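Local coordinates for protein (superoxide dismutase) (Aquifex pyrophilus, PDB 1COJ) that converts superoxide radicals into hydrogen peroxide and molecular oxygen, using one iron ion per subunit of a homotetramer, at residues 6-11 with 30-35; 17-22 with 170-175; 91-96 with 189-194; 133-138 with 155-160. All blocks are in the same frame, centred on the assembly; numbering follows the deposited sequence.

Contact 1: residues 6-11 with 30-35; sequences EPKDHL and AHYKGY
Two polar bonds and a patch of apolar contact join Tyr32 and Lys33, neighbours on helix 21-47, to the N-terminal loop at Pro7, Lys8 and Asp9. The first polar bond runs from a backbone amide to a phenol: Lys8 N donates to Tyr32 OH at 2.8 Å, nearly straight at 164°, with the nitrogen at the edge of the tyrosine ring and in its plane. The second is a salt bridge, Lys33 NZ to Asp9 OD1 at 2.8 Å, made on the syn lone pair of that oxygen. Extended beyond CG, Lys33 carries NZ out to Asp9, the two side chains crossing at about a right angle.

Apolar contact accompanies these bonds. Pro7 CB lies 3.9 Å from Tyr32 CE2, approaching the ring obliquely, and 4.0 Å from Lys33 CG.

Both polar tips have a second partner: Tyr32 OH is hydrogen-bonded to Glu82, and Lys33 NZ forms a salt bridge with Glu29. The side chain of Tyr32 also comes within about 4 Å of that of His81, an iron ligand. The in-plane amide therefore probably helps to fix the phenol beside the metal site, while the lysine, held between two carboxylates, is likely to remain charged.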
loop_
_atom_site.group_PDB
_atom_site.type_symbol
_atom_site.label_atom_id
_atom_site.label_comp_id
_atom_site.label_asym_id
_atom_site.label_seq_id
_atom_site.Cartn_x
_atom_site.Cartn_y
_atom_site.Cartn_z
ATOM N N GLU A 6 -23.056 -15.706 0.167
ATOM C CA GLU A 6 -23.498 -16.184 -1.131
ATOM C C GLU A 6 -23.846 -14.939 -1.925
ATOM O O GLU A 6 -24.308 -13.944 -1.356
ATOM C CB GLU A 6 -24.695 -17.137 -1.023
ATOM C CG GLU A 6 -24.338 -18.540 -0.505
ATOM C CD GLU A 6 -23.262 -19.264 -1.328
ATOM O OE1 GLU A 6 -22.616 -20.180 -0.771
ATOM O OE2 GLU A 6 -23.059 -18.938 -2.521
ATOM N N PRO A 7 -23.575 -14.952 -3.239
ATOM C CA PRO A 7 -23.874 -13.788 -4.074
ATOM C C PRO A 7 -25.360 -13.445 -4.103
ATOM O O PRO A 7 -26.213 -14.310 -3.889
ATOM C CB PRO A 7 -23.349 -14.212 -5.449
ATOM C CG PRO A 7 -23.507 -15.695 -5.433
ATOM C CD PRO A 7 -23.036 -16.059 -4.051
ATOM N N LYS A 8 -25.663 -12.170 -4.315
ATOM C CA LYS A 8 -27.041 -11.718 -4.386
ATOM C C LYS A 8 -27.377 -11.467 -5.847
ATOM O O LYS A 8 -27.277 -10.340 -6.335
ATOM C CB LYS A 8 -27.224 -10.449 -3.557
ATOM C CG LYS A 8 -26.867 -10.646 -2.098
ATOM C CD LYS A 8 -27.168 -9.417 -1.278
ATOM C CE LYS A 8 -26.792 -9.651 0.168
ATOM N NZ LYS A 8 -27.213 -8.509 1.015
ATOM N N ASP A 9 -27.776 -12.531 -6.541
ATOM C CA ASP A 9 -28.117 -12.456 -7.959
ATOM C C ASP A 9 -29.178 -11.429 -8.301
ATOM O O ASP A 9 -29.128 -10.817 -9.361
ATOM C CB ASP A 9 -28.537 -13.827 -8.490
ATOM C CG ASP A 9 -27.365 -14.763 -8.657
ATOM O OD1 ASP A 9 -26.595 -14.598 -9.626
ATOM O OD2 ASP A 9 -27.206 -15.657 -7.811
ATOM N N HIS A 10 -30.103 -11.188 -7.379
ATOM C CA HIS A 10 -31.170 -10.228 -7.616
ATOM C C HIS A 10 -30.675 -8.787 -7.775
ATOM O O HIS A 10 -31.449 -7.899 -8.125
ATOM C CB HIS A 10 -32.214 -10.302 -6.497
ATOM C CG HIS A 10 -31.769 -9.706 -5.198
ATOM N ND1 HIS A 10 -31.186 -10.437 -4.188
ATOM C CD2 HIS A 10 -31.860 -8.432 -4.726
ATOM C CE1 HIS A 10 -30.938 -9.657 -3.158
ATOM N NE2 HIS A 10 -31.336 -8.435 -3.455
ATOM N N LEU A 11 -29.394 -8.566 -7.496
ATOM C CA LEU A 11 -28.782 -7.242 -7.595
ATOM C C LEU A 11 -28.215 -6.931 -8.980
ATOM O O LEU A 11 -27.828 -5.795 -9.248
ATOM C CB LEU A 11 -27.655 -7.128 -6.561
ATOM C CG LEU A 11 -27.823 -6.272 -5.304
ATOM C CD1 LEU A 11 -29.235 -6.314 -4.773
ATOM C CD2 LEU A 11 -26.825 -6.736 -4.255
ATOM N N ALA A 30 -17.977 -12.757 -12.848
ATOM C CA ALA A 30 -16.608 -13.177 -12.576
ATOM C C ALA A 30 -15.960 -12.479 -11.387
ATOM O O ALA A 30 -15.528 -13.134 -10.436
ATOM C CB ALA A 30 -15.741 -13.017 -13.820
ATOM N N HIS A 31 -15.892 -11.153 -11.443
ATOM C CA HIS A 31 -15.270 -10.375 -10.381
ATOM C C HIS A 31 -16.004 -10.411 -9.058
ATOM O O HIS A 31 -15.467 -10.890 -8.064
ATOM C CB HIS A 31 -15.056 -8.938 -10.842
ATOM C CG HIS A 31 -14.125 -8.824 -12.009
ATOM N ND1 HIS A 31 -12.787 -9.147 -11.912
ATOM C CD2 HIS A 31 -14.338 -8.493 -13.302
ATOM C CE1 HIS A 31 -12.216 -9.021 -13.100
ATOM N NE2 HIS A 31 -13.132 -8.627 -13.961
ATOM N N TYR A 32 -17.237 -9.917 -9.044
ATOM C CA TYR A 32 -18.034 -9.903 -7.825
ATOM C C TYR A 32 -18.140 -11.287 -7.169
ATOM O O TYR A 32 -17.819 -11.454 -5.987
ATOM C CB TYR A 32 -19.422 -9.330 -8.126
ATOM C CG TYR A 32 -20.471 -9.620 -7.076
ATOM C CD1 TYR A 32 -20.276 -9.263 -5.740
ATOM C CD2 TYR A 32 -21.656 -10.269 -7.417
ATOM C CE1 TYR A 32 -21.248 -9.553 -4.768
ATOM C CE2 TYR A 32 -22.625 -10.561 -6.466
ATOM C CZ TYR A 32 -22.420 -10.204 -5.145
ATOM O OH TYR A 32 -23.390 -10.499 -4.217
ATOM N N LYS A 33 -18.558 -12.280 -7.943
ATOM C CA LYS A 33 -18.699 -13.624 -7.415
ATOM C C LYS A 33 -17.366 -14.229 -6.994
ATOM O O LYS A 33 -17.320 -15.080 -6.099
ATOM C CB LYS A 33 -19.441 -14.511 -8.414
ATOM C CG LYS A 33 -20.878 -14.056 -8.623
ATOM C CD LYS A 33 -21.698 -15.054 -9.415
ATOM C CE LYS A 33 -23.150 -14.610 -9.475
ATOM N NZ LYS A 33 -23.997 -15.623 -10.162
ATOM N N GLY A 34 -16.281 -13.740 -7.590
ATOM C CA GLY A 34 -14.954 -14.223 -7.248
ATOM C C GLY A 34 -14.566 -13.794 -5.845
ATOM O O GLY A 34 -13.910 -14.546 -5.115
ATOM N N TYR A 35 -14.978 -12.586 -5.462
ATOM C CA TYR A 35 -14.692 -12.059 -4.129
ATOM C C TYR A 35 -15.475 -12.843 -3.085
ATOM O O TYR A 35 -14.983 -13.081 -1.983
ATOM C CB TYR A 35 -15.048 -10.573 -4.034
ATOM C CG TYR A 35 -14.242 -9.699 -4.963
ATOM C CD1 TYR A 35 -12.849 -9.770 -4.982
ATOM C CD2 TYR A 35 -14.868 -8.819 -5.843
ATOM C CE1 TYR A 35 -12.097 -8.988 -5.861
ATOM C CE2 TYR A 35 -14.124 -8.033 -6.726
ATOM C CZ TYR A 35 -12.740 -8.123 -6.727
ATOM O OH TYR A 35 -11.992 -7.332 -7.575
#

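Contact 2: residues 17-22 with 170-175; sequences EGISNE and YVDYKN
Asp172 faces Ser20 with both carboxylate oxygens, and each takes a separate bond. Ser20 OG donates to Asp172 OD2 at 2.6 Å on the syn lone pair. Ser20 N donates to Asp172 OD1 at 2.9 Å, on the syn side but 25° out of the carboxylate plane. With OG between the backbone N and the carbonyl carbon (chi1 74°), the hydroxyl can reach Asp172 OD2 and, as the N-cap of helix 21-47, the backbone N of Gln23. A third bond, from Tyr173 OH to Gly18 O at 2.7 Å, lies in the carbonyl plane on a lone pair. Gly18 has a positive phi of 100°, where a side chain would jam against the preceding carbonyl.

Farther out, one water donates to Asp172 OD2 at 2.8 Å and to Glu22 OE2 at 2.9 Å, linking two carboxylates that do not touch. Packing completes the contact: Val171 CG1 meets Glu22 CG at 3.7 Å, the two side chains crossing obliquely.

An alanine in place of Asp172 would probably leave Ser20 N and OG without these acceptors and cost the water one of its two carboxylates. With Glu22 OE2 5.2 Å from Asp172 OD2, the bridging water may ease the repulsion of like charges, and the paired bonds tie the start of helix 21-47, in the alpha-hairpin domain, to helix 170-173 of the C-terminal domain.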
loop_
_atom_site.group_PDB
_atom_site.type_symbol
_atom_site.label_atom_id
_atom_site.label_comp_id
_atom_site.label_asym_id
_atom_site.label_seq_id
_atom_site.Cartn_x
_atom_site.Cartn_y
_atom_site.Cartn_z
ATOM N N GLU A 17 -28.446 2.449 -19.177
ATOM C CA GLU A 17 -28.237 3.470 -20.187
ATOM C C GLU A 17 -26.763 3.912 -20.161
ATOM O O GLU A 17 -26.339 4.644 -19.271
ATOM C CB GLU A 17 -29.162 4.657 -19.899
ATOM C CG GLU A 17 -29.200 5.716 -20.980
ATOM C CD GLU A 17 -30.162 6.840 -20.639
ATOM O OE1 GLU A 17 -31.323 6.547 -20.267
ATOM O OE2 GLU A 17 -29.753 8.016 -20.741
ATOM N N GLY A 18 -25.988 3.454 -21.138
ATOM C CA GLY A 18 -24.583 3.825 -21.200
ATOM C C GLY A 18 -23.636 2.768 -20.667
ATOM O O GLY A 18 -22.421 2.896 -20.795
ATOM N N ILE A 19 -24.186 1.742 -20.031
ATOM C CA ILE A 19 -23.385 0.650 -19.496
ATOM C C ILE A 19 -24.036 -0.632 -20.015
ATOM O O ILE A 19 -25.118 -1.023 -19.574
ATOM C CB ILE A 19 -23.349 0.678 -17.949
ATOM C CG1 ILE A 19 -22.750 2.007 -17.464
ATOM C CG2 ILE A 19 -22.505 -0.480 -17.428
ATOM C CD1 ILE A 19 -22.781 2.204 -15.960
ATOM N N SER A 20 -23.389 -1.257 -20.988
ATOM C CA SER A 20 -23.906 -2.458 -21.625
ATOM C C SER A 20 -23.969 -3.712 -20.768
ATOM O O SER A 20 -23.317 -3.812 -19.724
ATOM C CB SER A 20 -23.088 -2.764 -22.874
ATOM O OG SER A 20 -21.812 -3.278 -22.529
ATOM N N ASN A 21 -24.740 -4.688 -21.247
ATOM C CA ASN A 21 -24.878 -5.971 -20.561
ATOM C C ASN A 21 -23.570 -6.721 -20.703
ATOM O O ASN A 21 -23.188 -7.503 -19.832
ATOM C CB ASN A 21 -26.023 -6.796 -21.165
ATOM C CG ASN A 21 -27.378 -6.174 -20.923
ATOM O OD1 ASN A 21 -28.340 -6.412 -21.652
ATOM N ND2 ASN A 21 -27.481 -5.439 -19.846
ATOM N N GLU A 22 -22.880 -6.460 -21.809
ATOM C CA GLU A 22 -21.597 -7.084 -22.086
ATOM C C GLU A 22 -20.592 -6.658 -21.017
ATOM O O GLU A 22 -19.726 -7.436 -20.628
ATOM C CB GLU A 22 -21.095 -6.670 -23.473
ATOM C CG GLU A 22 -19.794 -7.350 -23.898
ATOM C CD GLU A 22 -19.291 -6.918 -25.276
ATOM O OE1 GLU A 22 -18.400 -7.607 -25.820
ATOM O OE2 GLU A 22 -19.771 -5.895 -25.817
ATOM N N TYR A 170 -13.845 -0.861 -18.881
ATOM C CA TYR A 170 -13.021 -1.181 -20.040
ATOM C C TYR A 170 -13.709 -1.796 -21.251
ATOM O O TYR A 170 -13.288 -1.556 -22.382
ATOM C CB TYR A 170 -11.800 -2.012 -19.645
ATOM C CG TYR A 170 -10.527 -1.394 -20.150
ATOM C CD1 TYR A 170 -9.917 -0.342 -19.465
ATOM C CD2 TYR A 170 -9.973 -1.806 -21.358
ATOM C CE1 TYR A 170 -8.795 0.281 -19.985
ATOM C CE2 TYR A 170 -8.870 -1.199 -21.877
ATOM C CZ TYR A 170 -8.277 -0.154 -21.203
ATOM O OH TYR A 170 -7.191 0.479 -21.777
ATOM N N VAL A 171 -14.761 -2.574 -21.032
ATOM C CA VAL A 171 -15.473 -3.196 -22.145
ATOM C C VAL A 171 -16.159 -2.132 -23.010
ATOM O O VAL A 171 -16.059 -2.165 -24.235
ATOM C CB VAL A 171 -16.529 -4.224 -21.646
ATOM C CG1 VAL A 171 -17.346 -4.769 -22.821
ATOM C CG2 VAL A 171 -15.844 -5.366 -20.896
ATOM N N ASP A 172 -16.803 -1.164 -22.365
ATOM C CA ASP A 172 -17.520 -0.109 -23.071
ATOM C C ASP A 172 -16.704 1.099 -23.488
ATOM O O ASP A 172 -16.858 1.598 -24.600
ATOM C CB ASP A 172 -18.691 0.400 -22.227
ATOM C CG ASP A 172 -19.778 -0.633 -22.044
ATOM O OD1 ASP A 172 -20.559 -0.495 -21.084
ATOM O OD2 ASP A 172 -19.859 -1.578 -22.854
ATOM N N TYR A 173 -15.840 1.573 -22.600
ATOM C CA TYR A 173 -15.074 2.783 -22.867
ATOM C C TYR A 173 -13.569 2.667 -22.946
ATOM O O TYR A 173 -12.886 3.667 -23.182
ATOM C CB TYR A 173 -15.425 3.825 -21.806
ATOM C CG TYR A 173 -16.899 4.137 -21.747
ATOM C CD1 TYR A 173 -17.478 5.011 -22.663
ATOM C CD2 TYR A 173 -17.726 3.532 -20.800
ATOM C CE1 TYR A 173 -18.843 5.278 -22.644
ATOM C CE2 TYR A 173 -19.100 3.795 -20.772
ATOM C CZ TYR A 173 -19.649 4.670 -21.698
ATOM O OH TYR A 173 -20.997 4.957 -21.682
ATOM N N LYS A 174 -13.047 1.460 -22.766
ATOM C CA LYS A 174 -11.607 1.245 -22.783
ATOM C C LYS A 174 -10.975 2.199 -21.760
ATOM O O LYS A 174 -11.449 2.280 -20.634
ATOM C CB LYS A 174 -11.040 1.437 -24.194
ATOM C CG LYS A 174 -11.465 0.349 -25.176
ATOM C CD LYS A 174 -10.881 0.596 -26.557
ATOM C CE LYS A 174 -11.246 -0.513 -27.536
ATOM N NZ LYS A 174 -12.717 -0.617 -27.769
ATOM N N ASN A 175 -9.958 2.956 -22.153
ATOM C CA ASN A 175 -9.293 3.881 -21.231
ATOM C C ASN A 175 -10.105 5.116 -20.827
ATOM O O ASN A 175 -9.715 5.826 -19.895
ATOM C CB ASN A 175 -7.983 4.372 -21.843
ATOM C CG ASN A 175 -8.207 5.170 -23.109
ATOM O OD1 ASN A 175 -8.504 4.604 -24.157
ATOM N ND2 ASN A 175 -8.095 6.487 -23.015
HETATM O O HOH W 1 -20.275 -3.073 -25.213
#

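Contact 3: residues 91-96 with 189-194; sequences GGKGEP and NWDVVN
Trp190 begins its contact with loop 91-96 at CB, 3.2 Å from Lys93 O and 3.4 Å from Glu95 N. Its CG is placed anti to the carbonyl carbon (chi1 -70°), and from there the indole lies against Gly94, Glu95 and Pro96. CG lies near Glu95 C and CD1 near Lys93 O and Gly94 O. CD2 and CE2, the atoms shared by the two rings, meet Pro96 CD, whereas CE3 and CZ3 meet Pro96 CB. Pro96 CD stands 3.8 Å from the centroid of the five-membered ring and only 14° off its normal, a CH-pi contact over the face. At the outer rim, CH2 packs on Ile160 of strand 157-163.

The backbone is held too: Trp190 N donates to Lys93 O at 2.7 Å, beside a single beta bridge between Lys93 and Asn189. Lys93, bent at its last torsion (chi4 -62°), brings NZ to Asp191 OD2 at 2.8 Å in a salt bridge on the syn side, out of the carboxylate plane. Asn189 caps helix 190-207, its OD1 accepting weak bonds from Asp191 N and Val192 N.

An alanine at Trp190 would probably leave Pro96 without its aromatic platform and open a gap beside Ile160. The chemistry thus divides in two: proline on indole packs the loop against the first turn of helix 190-207, and the Lys93-Asp191 ion pair adds a charged tie to that same turn.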
loop_
_atom_site.group_PDB
_atom_site.type_symbol
_atom_site.label_atom_id
_atom_site.label_comp_id
_atom_site.label_asym_id
_atom_site.label_seq_id
_atom_site.Cartn_x
_atom_site.Cartn_y
_atom_site.Cartn_z
ATOM N N GLY A 91 -31.821 3.926 -16.775
ATOM C CA GLY A 91 -32.309 5.285 -16.905
ATOM C C GLY A 91 -32.443 6.038 -15.598
ATOM O O GLY A 91 -32.781 7.219 -15.604
ATOM N N GLY A 92 -32.176 5.374 -14.480
ATOM C CA GLY A 92 -32.276 6.027 -13.189
ATOM C C GLY A 92 -33.682 5.959 -12.630
ATOM O O GLY A 92 -34.612 5.517 -13.315
ATOM N N LYS A 93 -33.845 6.399 -11.385
ATOM C CA LYS A 93 -35.152 6.374 -10.736
ATOM C C LYS A 93 -35.208 7.341 -9.558
ATOM O O LYS A 93 -34.246 7.461 -8.800
ATOM C CB LYS A 93 -35.461 4.958 -10.247
ATOM C CG LYS A 93 -36.899 4.727 -9.825
ATOM C CD LYS A 93 -37.110 3.265 -9.458
ATOM C CE LYS A 93 -38.585 2.924 -9.293
ATOM N NZ LYS A 93 -39.252 3.672 -8.193
ATOM N N GLY A 94 -36.342 8.016 -9.409
ATOM C CA GLY A 94 -36.525 8.952 -8.317
ATOM C C GLY A 94 -35.637 10.173 -8.408
ATOM O O GLY A 94 -35.118 10.499 -9.481
ATOM N N GLU A 95 -35.466 10.840 -7.272
ATOM C CA GLU A 95 -34.647 12.044 -7.157
ATOM C C GLU A 95 -34.122 12.130 -5.734
ATOM O O GLU A 95 -34.681 11.518 -4.820
ATOM C CB GLU A 95 -35.489 13.297 -7.409
ATOM C CG GLU A 95 -35.714 13.665 -8.858
ATOM C CD GLU A 95 -36.472 14.972 -8.984
ATOM O OE1 GLU A 95 -35.995 15.977 -8.411
ATOM O OE2 GLU A 95 -37.545 14.993 -9.630
ATOM N N PRO A 96 -33.020 12.863 -5.525
ATOM C CA PRO A 96 -32.512 12.964 -4.154
ATOM C C PRO A 96 -33.544 13.681 -3.276
ATOM O O PRO A 96 -34.161 14.660 -3.702
ATOM C CB PRO A 96 -31.223 13.776 -4.321
ATOM C CG PRO A 96 -31.420 14.515 -5.617
ATOM C CD PRO A 96 -32.105 13.509 -6.481
ATOM N N ASN A 189 -30.341 4.970 -8.899
ATOM C CA ASN A 189 -31.645 4.706 -8.319
ATOM C C ASN A 189 -31.691 5.502 -7.017
ATOM O O ASN A 189 -31.207 5.045 -5.978
ATOM C CB ASN A 189 -31.815 3.214 -8.035
ATOM C CG ASN A 189 -33.197 2.871 -7.522
ATOM O OD1 ASN A 189 -33.902 3.709 -6.949
ATOM N ND2 ASN A 189 -33.603 1.633 -7.725
ATOM N N TRP A 190 -32.262 6.699 -7.078
ATOM C CA TRP A 190 -32.357 7.566 -5.912
ATOM C C TRP A 190 -33.229 7.053 -4.779
ATOM O O TRP A 190 -33.091 7.510 -3.644
ATOM C CB TRP A 190 -32.776 8.971 -6.329
ATOM C CG TRP A 190 -31.694 9.665 -7.077
ATOM C CD1 TRP A 190 -31.616 9.858 -8.428
ATOM C CD2 TRP A 190 -30.499 10.220 -6.519
ATOM N NE1 TRP A 190 -30.440 10.496 -8.747
ATOM C CE2 TRP A 190 -29.738 10.731 -7.595
ATOM C CE3 TRP A 190 -29.997 10.333 -5.216
ATOM C CZ2 TRP A 190 -28.495 11.348 -7.405
ATOM C CZ3 TRP A 190 -28.762 10.948 -5.027
ATOM C CH2 TRP A 190 -28.025 11.447 -6.118
ATOM N N ASP A 191 -34.115 6.106 -5.069
ATOM C CA ASP A 191 -34.961 5.533 -4.027
ATOM C C ASP A 191 -34.036 4.795 -3.060
ATOM O O ASP A 191 -34.178 4.901 -1.841
ATOM C CB ASP A 191 -35.975 4.551 -4.623
ATOM C CG ASP A 191 -37.102 5.243 -5.378
ATOM O OD1 ASP A 191 -37.091 6.484 -5.504
ATOM O OD2 ASP A 191 -38.015 4.534 -5.841
ATOM N N VAL A 192 -33.065 4.081 -3.627
ATOM C CA VAL A 192 -32.082 3.323 -2.856
ATOM C C VAL A 192 -31.187 4.261 -2.039
ATOM O O VAL A 192 -31.042 4.093 -0.825
ATOM C CB VAL A 192 -31.210 2.431 -3.790
ATOM C CG1 VAL A 192 -30.055 1.802 -3.021
ATOM C CG2 VAL A 192 -32.067 1.334 -4.407
ATOM N N VAL A 193 -30.629 5.270 -2.701
ATOM C CA VAL A 193 -29.756 6.236 -2.039
ATOM C C VAL A 193 -30.484 6.992 -0.923
ATOM O O VAL A 193 -29.942 7.161 0.170
ATOM C CB VAL A 193 -29.157 7.243 -3.051
ATOM C CG1 VAL A 193 -28.245 8.237 -2.341
ATOM C CG2 VAL A 193 -28.392 6.494 -4.134
ATOM N N ASN A 194 -31.714 7.425 -1.185
ATOM C CA ASN A 194 -32.492 8.157 -0.187
ATOM C C ASN A 194 -32.740 7.311 1.057
ATOM O O ASN A 194 -32.700 7.819 2.184
ATOM C CB ASN A 194 -33.827 8.633 -0.767
ATOM C CG ASN A 194 -33.665 9.714 -1.825
ATOM O OD1 ASN A 194 -34.615 10.037 -2.535
ATOM N ND2 ASN A 194 -32.471 10.272 -1.941
#

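Contact 4: residues 133-138 with 155-160; sequences LDIFSG and GLIPLI
Leu133 and Ile157 form an antiparallel hydrogen-bonded pair in the three-stranded sheet of the C-terminal domain, where strand 128-134 lies between strands 139-145 and 157-163. Leu133 N donates to Ile157 O at 2.8 Å, and Ile157 N returns a bond to Leu133 O at 3.0 Å that is almost straight, 174° at the hydrogen. Leu156 CA adds a CA-H...O contact to Leu133 O. The side chains of the pair share one face of the sheet, turned to helix 190-207, where Leu133 touches Tyr204 and Ile157 touches Ala200. Leu156 CB is directed away from the other segment, yet its CD1 comes back to 3.6 Å from Leu133 O.

Beyond the pair, residues 134-138 form a turn. Asp134 OD2 accepts from Phe136 N two residues on, an Asx turn, and Asp134 OD1 accepts from Ser137 OG at 2.7 Å; both donors approach from above the carboxylate plane. The backbone oxygen of Asp134 receives Ser137 N and Gly138 N, so the aspartate grips the turn at three oxygens. Tyr75 of the second subunit adds a weak bond to Asp134 OD1.

Ile135 joins the turn to the opposing segment. Its side chain crosses that of Ile157 at about a right angle, and CG2, beside the backbone N, is the branch that reaches Ile157 CD1, at 3.7 Å. The same CG2 lies 3.4 Å from Gly155 O. Ile135 CG1 lies between the backbone N and the carbonyl carbon (chi1 62°), which puts it 4.0 Å above the centre of the Phe136 ring.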
loop_
_atom_site.group_PDB
_atom_site.type_symbol
_atom_site.label_atom_id
_atom_site.label_comp_id
_atom_site.label_asym_id
_atom_site.label_seq_id
_atom_site.Cartn_x
_atom_site.Cartn_y
_atom_site.Cartn_z
ATOM N N LEU A 133 -21.504 9.160 4.956
ATOM C CA LEU A 133 -21.619 9.913 6.195
ATOM C C LEU A 133 -20.532 9.472 7.172
ATOM O O LEU A 133 -20.423 8.290 7.515
ATOM C CB LEU A 133 -22.995 9.706 6.837
ATOM C CG LEU A 133 -23.259 10.493 8.130
ATOM C CD1 LEU A 133 -23.490 11.965 7.809
ATOM C CD2 LEU A 133 -24.466 9.921 8.843
ATOM N N ASP A 134 -19.711 10.426 7.585
ATOM C CA ASP A 134 -18.638 10.176 8.536
ATOM C C ASP A 134 -19.289 10.215 9.923
ATOM O O ASP A 134 -19.688 11.283 10.396
ATOM C CB ASP A 134 -17.578 11.272 8.382
ATOM C CG ASP A 134 -16.572 11.303 9.529
ATOM O OD1 ASP A 134 -16.042 12.396 9.802
ATOM O OD2 ASP A 134 -16.305 10.255 10.150
ATOM N N ILE A 135 -19.378 9.065 10.587
ATOM C CA ILE A 135 -20.019 9.006 11.901
ATOM C C ILE A 135 -19.311 9.786 12.999
ATOM O O ILE A 135 -19.911 10.088 14.028
ATOM C CB ILE A 135 -20.233 7.557 12.392
ATOM C CG1 ILE A 135 -18.890 6.840 12.556
ATOM C CG2 ILE A 135 -21.142 6.817 11.435
ATOM C CD1 ILE A 135 -18.980 5.534 13.320
ATOM N N PHE A 136 -18.044 10.126 12.783
ATOM C CA PHE A 136 -17.287 10.861 13.788
ATOM C C PHE A 136 -17.535 12.364 13.770
ATOM O O PHE A 136 -17.399 13.019 14.804
ATOM C CB PHE A 136 -15.795 10.544 13.677
ATOM C CG PHE A 136 -15.479 9.076 13.820
ATOM C CD1 PHE A 136 -15.686 8.414 15.031
ATOM C CD2 PHE A 136 -15.006 8.348 12.733
ATOM C CE1 PHE A 136 -15.427 7.052 15.153
ATOM C CE2 PHE A 136 -14.745 6.987 12.847
ATOM C CZ PHE A 136 -14.957 6.337 14.059
ATOM N N SER A 137 -17.961 12.900 12.628
ATOM C CA SER A 137 -18.228 14.333 12.516
ATOM C C SER A 137 -19.680 14.625 12.132
ATOM O O SER A 137 -20.145 15.759 12.262
ATOM C CB SER A 137 -17.299 14.965 11.482
ATOM O OG SER A 137 -17.656 14.562 10.168
ATOM N N GLY A 138 -20.382 13.604 11.655
ATOM C CA GLY A 138 -21.763 13.769 11.241
ATOM C C GLY A 138 -21.873 14.525 9.931
ATOM O O GLY A 138 -22.939 15.031 9.591
ATOM N N GLY A 155 -15.656 3.571 9.941
ATOM C CA GLY A 155 -16.944 4.124 10.328
ATOM C C GLY A 155 -17.839 4.751 9.275
ATOM O O GLY A 155 -19.027 4.953 9.523
ATOM N N LEU A 156 -17.296 5.035 8.098
ATOM C CA LEU A 156 -18.064 5.667 7.028
ATOM C C LEU A 156 -19.273 4.849 6.563
ATOM O O LEU A 156 -19.151 3.658 6.280
ATOM C CB LEU A 156 -17.144 5.961 5.831
ATOM C CG LEU A 156 -17.712 6.820 4.695
ATOM C CD1 LEU A 156 -17.696 8.272 5.109
ATOM C CD2 LEU A 156 -16.892 6.647 3.436
ATOM N N ILE A 157 -20.442 5.488 6.511
ATOM C CA ILE A 157 -21.661 4.833 6.036
ATOM C C ILE A 157 -21.801 5.287 4.580
ATOM O O ILE A 157 -22.083 6.453 4.310
ATOM C CB ILE A 157 -22.899 5.267 6.847
ATOM C CG1 ILE A 157 -22.683 4.963 8.332
ATOM C CG2 ILE A 157 -24.137 4.525 6.354
ATOM C CD1 ILE A 157 -23.776 5.496 9.227
ATOM N N PRO A 158 -21.583 4.370 3.621
ATOM C CA PRO A 158 -21.660 4.643 2.178
ATOM C C PRO A 158 -23.048 4.947 1.639
ATOM O O PRO A 158 -23.996 4.210 1.907
ATOM C CB PRO A 158 -21.133 3.348 1.549
ATOM C CG PRO A 158 -20.448 2.627 2.676
ATOM C CD PRO A 158 -21.301 2.948 3.856
ATOM N N LEU A 159 -23.151 6.002 0.838
ATOM C CA LEU A 159 -24.420 6.381 0.234
ATOM C C LEU A 159 -24.303 6.148 -1.262
ATOM O O LEU A 159 -25.144 5.476 -1.855
ATOM C CB LEU A 159 -24.753 7.849 0.515
ATOM C CG LEU A 159 -24.838 8.286 1.982
ATOM C CD1 LEU A 159 -25.253 9.743 2.055
ATOM C CD2 LEU A 159 -25.817 7.413 2.758
ATOM N N ILE A 160 -23.265 6.714 -1.873
ATOM C CA ILE A 160 -23.026 6.546 -3.308
ATOM C C ILE A 160 -21.638 5.934 -3.480
ATOM O O ILE A 160 -20.656 6.445 -2.930
ATOM C CB ILE A 160 -23.094 7.892 -4.077
ATOM C CG1 ILE A 160 -24.504 8.482 -3.994
ATOM C CG2 ILE A 160 -22.666 7.691 -5.536
ATOM C CD1 ILE A 160 -24.658 9.827 -4.703
#

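Contacts 1 and 2 share helix 21-47, their centres 19 Å apart, and both touch the third subunit. Contact 1 stays within the alpha-hairpin domain; contact 2 reaches from it to the C-terminal domain, where contact 4 lies. Contact 1 closes before contacts 3 and 4 open, whereas the segments of contact 2 alternate with those of contacts 1 and 3. Both segments of contact 4 fall between those of contact 3, and these two touch where helix 190-207 packs on strand 157-163. The centres of contacts 2 and 4 are 30 Å apart, on opposite sides of the chain's centre. Contact 2 thus ties the two domains together, while contact 3 fixes the loop between helices 63-86 and 98-107 to the helix that covers the sheet.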